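Local coordinates for VIN1 (Oscarella pearsei, PDB 6BFI), which binds actin filaments and may take part in cell-cell adhesion as a sponge member of the vinculin/alpha-catenin family, at residues I151-L164 with I202-I216. Residues are numbered along the deposited sequence; the frame is centred on the assembly and turned at random.
Sequences IDVEADLATFLQNL and IPILISSIRVCCLVI
I209 packs against I151, L157 and F160 where two antiparallel helices of a vinculin-family helical bundle lie side by side; the axes of segments 154-164 and 202-215 approach to 10.0 Å, with their directions at 160°. Helix 224-249 packs on L205 and helix 102-145 on L164, in keeping with the helical bundles of this family.

Apolar contacts carry most of the interface. The two branches of I209 divide the work: CG2, anti to the backbone N, touches both I151 CG2 and L157 CD1, 3.6 Å from each, the two reaching it from directions about a right angle apart, while CD1 runs on to F160 CE2 at 3.9 Å. The F160 ring also receives L205 CD2 at its edge, near the ring plane, and meets the ring of Y144 with planes about 30° apart. Farther along, L161 CD1 rests on I206 CD1 at 4.2 Å and L164 CD2 approaches both I202 CD1 and L205 CD2, continuing the apolar seam toward the beginning of segment 202-216.

One salt bridge lies beside this seam. The extended chain of E154 brings OE2 to R210 NE at 3.2 Å; carboxylate and guanidinium planes stand 82° apart, so the two groups do not pair flat, and a single carboxylate oxygen makes the approach. R210 bends at chi2 and chi3, which brings NH2 to 3.3 Å from L157 CD2, the leucine and arginine chains crossing at about a right angle. The same leucine thus touches both the apolar seam and the charged pair.

At the other end, the residues leading into helix 154-178 come close to helix 185-215. Backbone meets backbone in a CA-H...O contact from C213 CA to D152 O, and side chain meets side chain where D152 OD2 lies 3.2 Å from I216 CG1.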
loop_
_atom_site.group_PDB
_atom_site.type_symbol
_atom_site.label_atom_id
_atom_site.label_comp_id
_atom_site.label_asym_id
_atom_site.label_seq_id
_atom_site.Cartn_x
_atom_site.Cartn_y
_atom_site.Cartn_z
ATOM N N ILE A 151 15.871 33.193 15.728
ATOM C CA ILE A 151 17.143 32.876 16.368
ATOM C C ILE A 151 18.287 33.381 15.498
ATOM O O ILE A 151 18.362 33.068 14.305
ATOM C CB ILE A 151 17.265 31.366 16.622
ATOM C CG1 ILE A 151 16.083 30.864 17.453
ATOM C CG2 ILE A 151 18.581 31.048 17.317
ATOM C CD1 ILE A 151 16.146 29.379 17.746
ATOM N N ASP A 152 19.184 34.163 16.098
ATOM C CA ASP A 152 20.361 34.671 15.404
ATOM C C ASP A 152 21.670 34.432 16.139
ATOM O O ASP A 152 22.731 34.528 15.509
ATOM C CB ASP A 152 20.221 36.176 15.132
ATOM C CG ASP A 152 19.479 36.471 13.842
ATOM O OD1 ASP A 152 18.502 35.757 13.531
ATOM O OD2 ASP A 152 19.880 37.417 13.133
ATOM N N VAL A 153 21.641 34.142 17.437
ATOM C CA VAL A 153 22.836 33.825 18.208
ATOM C C VAL A 153 22.616 32.478 18.880
ATOM O O VAL A 153 21.486 32.112 19.220
ATOM C CB VAL A 153 23.160 34.920 19.251
ATOM C CG1 VAL A 153 24.586 34.768 19.769
ATOM C CG2 VAL A 153 22.951 36.304 18.655
ATOM N N GLU A 154 23.709 31.734 19.072
ATOM C CA GLU A 154 23.613 30.393 19.638
ATOM C C GLU A 154 23.088 30.383 21.068
ATOM O O GLU A 154 22.742 29.308 21.571
ATOM C CB GLU A 154 24.975 29.696 19.573
ATOM C CG GLU A 154 25.233 28.990 18.246
ATOM C CD GLU A 154 26.615 28.371 18.166
ATOM O OE1 GLU A 154 27.541 28.886 18.830
ATOM O OE2 GLU A 154 26.776 27.366 17.440
ATOM N N ALA A 155 23.016 31.539 21.733
ATOM C CA ALA A 155 22.350 31.598 23.030
ATOM C C ALA A 155 20.847 31.391 22.876
ATOM O O ALA A 155 20.232 30.624 23.631
ATOM C CB ALA A 155 22.646 32.935 23.713
ATOM N N ASP A 156 20.241 32.064 21.893
ATOM C CA ASP A 156 18.826 31.851 21.610
ATOM C C ASP A 156 18.564 30.420 21.161
ATOM O O ASP A 156 17.528 29.837 21.497
ATOM C CB ASP A 156 18.340 32.840 20.549
ATOM C CG ASP A 156 18.246 34.259 21.072
ATOM O OD1 ASP A 156 18.176 34.436 22.306
ATOM O OD2 ASP A 156 18.235 35.197 20.246
ATOM N N LEU A 157 19.490 29.837 20.394
ATOM C CA LEU A 157 19.343 28.441 19.998
ATOM C C LEU A 157 19.475 27.509 21.196
ATOM O O LEU A 157 18.833 26.453 21.233
ATOM C CB LEU A 157 20.375 28.088 18.925
ATOM C CG LEU A 157 20.449 26.639 18.438
ATOM C CD1 LEU A 157 19.079 26.131 18.006
ATOM C CD2 LEU A 157 21.450 26.521 17.297
ATOM N N ALA A 158 20.286 27.887 22.185
ATOM C CA ALA A 158 20.414 27.072 23.389
ATOM C C ALA A 158 19.129 27.099 24.208
ATOM O O ALA A 158 18.587 26.047 24.565
ATOM C CB ALA A 158 21.601 27.551 24.226
ATOM N N THR A 159 18.623 28.299 24.508
ATOM C CA THR A 159 17.398 28.407 25.297
ATOM C C THR A 159 16.213 27.784 24.566
ATOM O O THR A 159 15.445 27.005 25.145
ATOM C CB THR A 159 17.111 29.872 25.623
ATOM O OG1 THR A 159 16.810 30.579 24.414
ATOM C CG2 THR A 159 18.321 30.514 26.292
ATOM N N PHE A 160 16.048 28.128 23.286
ATOM C CA PHE A 160 14.989 27.537 22.474
ATOM C C PHE A 160 15.095 26.018 22.455
ATOM O O PHE A 160 14.081 25.319 22.551
ATOM C CB PHE A 160 15.051 28.106 21.055
ATOM C CG PHE A 160 14.355 27.261 20.023
ATOM C CD1 PHE A 160 12.991 27.372 19.821
ATOM C CD2 PHE A 160 15.073 26.368 19.239
ATOM C CE1 PHE A 160 12.353 26.601 18.868
ATOM C CE2 PHE A 160 14.442 25.597 18.286
ATOM C CZ PHE A 160 13.081 25.713 18.099
ATOM N N LEU A 161 16.315 25.491 22.335
ATOM C CA LEU A 161 16.510 24.045 22.347
ATOM C C LEU A 161 16.046 23.444 23.668
ATOM O O LEU A 161 15.276 22.474 23.690
ATOM C CB LEU A 161 17.983 23.723 22.084
ATOM C CG LEU A 161 18.398 22.367 21.504
ATOM C CD1 LEU A 161 19.845 22.433 21.041
ATOM C CD2 LEU A 161 18.217 21.230 22.500
ATOM N N GLN A 162 16.499 24.017 24.788
ATOM C CA GLN A 162 16.129 23.496 26.098
ATOM C C GLN A 162 14.653 23.691 26.414
ATOM O O GLN A 162 14.160 23.086 27.371
ATOM C CB GLN A 162 16.983 24.143 27.190
ATOM C CG GLN A 162 16.402 25.420 27.771
ATOM C CD GLN A 162 17.247 25.979 28.899
ATOM O OE1 GLN A 162 18.469 25.830 28.905
ATOM N NE2 GLN A 162 16.596 26.619 29.866
ATOM N N ASN A 163 13.941 24.524 25.652
ATOM C CA ASN A 163 12.490 24.585 25.764
ATOM C C ASN A 163 11.787 23.624 24.815
ATOM O O ASN A 163 10.653 23.213 25.091
ATOM C CB ASN A 163 11.986 26.007 25.500
ATOM C CG ASN A 163 12.630 27.030 26.410
ATOM O OD1 ASN A 163 13.288 26.681 27.388
ATOM N ND2 ASN A 163 12.439 28.306 26.091
ATOM N N LEU A 164 12.436 23.253 23.712
ATOM C CA LEU A 164 11.822 22.400 22.703
ATOM C C LEU A 164 11.971 20.918 23.012
ATOM O O LEU A 164 11.068 20.136 22.693
ATOM C CB LEU A 164 12.429 22.696 21.327
ATOM C CG LEU A 164 11.817 21.954 20.136
ATOM C CD1 LEU A 164 10.395 22.427 19.889
ATOM C CD2 LEU A 164 12.669 22.124 18.889
ATOM N N ILE A 202 14.331 16.872 14.140
ATOM C CA ILE A 202 14.778 17.783 15.203
ATOM C C ILE A 202 16.241 18.211 15.034
ATOM O O ILE A 202 16.520 19.427 14.955
ATOM C CB ILE A 202 14.544 17.165 16.593
ATOM C CG1 ILE A 202 13.047 17.064 16.881
ATOM C CG2 ILE A 202 15.244 17.984 17.667
ATOM C CD1 ILE A 202 12.328 18.383 16.739
ATOM N N PRO A 203 17.213 17.285 14.971
ATOM C CA PRO A 203 18.610 17.734 14.850
ATOM C C PRO A 203 18.895 18.447 13.541
ATOM O O PRO A 203 19.805 19.285 13.488
ATOM C CB PRO A 203 19.413 16.434 14.976
ATOM C CG PRO A 203 18.485 15.383 14.486
ATOM C CD PRO A 203 17.123 15.810 14.941
ATOM N N ILE A 204 18.143 18.143 12.483
ATOM C CA ILE A 204 18.277 18.902 11.244
ATOM C C ILE A 204 17.885 20.353 11.479
ATOM O O ILE A 204 18.543 21.281 10.992
ATOM C CB ILE A 204 17.432 18.265 10.126
ATOM C CG1 ILE A 204 17.587 16.743 10.134
ATOM C CG2 ILE A 204 17.819 18.835 8.773
ATOM C CD1 ILE A 204 19.012 16.266 10.047
ATOM N N LEU A 205 16.807 20.566 12.236
ATOM C CA LEU A 205 16.368 21.920 12.547
ATOM C C LEU A 205 17.434 22.673 13.331
ATOM O O LEU A 205 17.835 23.780 12.947
ATOM C CB LEU A 205 15.054 21.880 13.325
ATOM C CG LEU A 205 14.557 23.235 13.825
ATOM C CD1 LEU A 205 14.448 24.218 12.674
ATOM C CD2 LEU A 205 13.221 23.081 14.536
ATOM N N ILE A 206 17.919 22.085 14.432
ATOM C CA ILE A 206 18.911 22.807 15.226
ATOM C C ILE A 206 20.181 23.048 14.415
ATOM O O ILE A 206 20.843 24.084 14.574
ATOM C CB ILE A 206 19.206 22.071 16.550
ATOM C CG1 ILE A 206 19.961 20.765 16.303
ATOM C CG2 ILE A 206 17.916 21.814 17.315
ATOM C CD1 ILE A 206 20.500 20.125 17.565
ATOM N N SER A 207 20.521 22.125 13.510
ATOM C CA SER A 207 21.699 22.316 12.670
ATOM C C SER A 207 21.516 23.501 11.727
ATOM O O SER A 207 22.375 24.391 11.654
ATOM C CB SER A 207 21.994 21.038 11.888
ATOM O OG SER A 207 23.155 21.183 11.093
ATOM N N SER A 208 20.391 23.534 11.005
ATOM C CA SER A 208 20.118 24.646 10.098
ATOM C C SER A 208 20.115 25.978 10.839
ATOM O O SER A 208 20.647 26.979 10.338
ATOM C CB SER A 208 18.785 24.423 9.383
ATOM O OG SER A 208 17.720 24.315 10.312
ATOM N N ILE A 209 19.528 26.006 12.040
ATOM C CA ILE A 209 19.584 27.212 12.863
ATOM C C ILE A 209 21.031 27.598 13.140
ATOM O O ILE A 209 21.397 28.780 13.089
ATOM C CB ILE A 209 18.800 27.011 14.171
ATOM C CG1 ILE A 209 17.325 26.746 13.885
ATOM C CG2 ILE A 209 18.935 28.231 15.058
ATOM C CD1 ILE A 209 16.546 26.368 15.116
ATOM N N ARG A 210 21.877 26.607 13.435
ATOM C CA ARG A 210 23.284 26.892 13.690
ATOM C C ARG A 210 23.943 27.553 12.482
ATOM O O ARG A 210 24.673 28.544 12.631
ATOM C CB ARG A 210 24.011 25.606 14.078
ATOM C CG ARG A 210 25.353 25.808 14.755
ATOM C CD ARG A 210 25.546 24.767 15.844
ATOM N NE ARG A 210 24.633 24.989 16.963
ATOM C CZ ARG A 210 24.275 24.053 17.837
ATOM N NH1 ARG A 210 24.741 22.817 17.720
ATOM N NH2 ARG A 210 23.442 24.350 18.826
ATOM N N VAL A 211 23.682 27.038 11.274
ATOM C CA VAL A 211 24.286 27.678 10.105
ATOM C C VAL A 211 23.738 29.089 9.922
ATOM O O VAL A 211 24.462 29.984 9.469
ATOM C CB VAL A 211 24.111 26.832 8.822
ATOM C CG1 VAL A 211 23.712 25.402 9.143
ATOM C CG2 VAL A 211 23.130 27.481 7.845
ATOM N N CYS A 212 22.473 29.329 10.283
ATOM C CA CYS A 212 21.951 30.693 10.203
ATOM C C CYS A 212 22.684 31.621 11.168
ATOM O O CYS A 212 23.061 32.745 10.801
ATOM C CB CYS A 212 20.448 30.701 10.484
ATOM S SG CYS A 212 19.442 29.898 9.208
ATOM N N CYS A 213 22.909 31.160 12.402
ATOM C CA CYS A 213 23.631 31.968 13.378
ATOM C C CYS A 213 25.056 32.248 12.926
ATOM O O CYS A 213 25.596 33.322 13.214
ATOM C CB CYS A 213 23.644 31.273 14.740
ATOM S SG CYS A 213 22.016 31.018 15.471
ATOM N N LEU A 214 25.685 31.303 12.225
ATOM C CA LEU A 214 27.034 31.569 11.742
ATOM C C LEU A 214 27.043 32.506 10.540
ATOM O O LEU A 214 27.969 33.313 10.402
ATOM C CB LEU A 214 27.749 30.262 11.400
ATOM C CG LEU A 214 28.107 29.352 12.580
ATOM C CD1 LEU A 214 29.309 28.481 12.236
ATOM C CD2 LEU A 214 28.371 30.156 13.846
ATOM N N VAL A 215 26.027 32.435 9.669
ATOM C CA VAL A 215 26.021 33.278 8.473
ATOM C C VAL A 215 25.404 34.652 8.701
ATOM O O VAL A 215 25.425 35.486 7.783
ATOM C CB VAL A 215 25.279 32.616 7.292
ATOM C CG1 VAL A 215 25.886 31.259 6.963
ATOM C CG2 VAL A 215 23.790 32.504 7.586
ATOM N N ILE A 216 24.847 34.922 9.884
ATOM C CA ILE A 216 24.286 36.249 10.114
ATOM C C ILE A 216 25.377 37.304 10.289
ATOM O O ILE A 216 25.111 38.500 10.123
ATOM C CB ILE A 216 23.331 36.229 11.325
ATOM C CG1 ILE A 216 22.489 37.506 11.363
ATOM C CG2 ILE A 216 24.106 36.063 12.620
ATOM C CD1 ILE A 216 21.722 37.772 10.085
#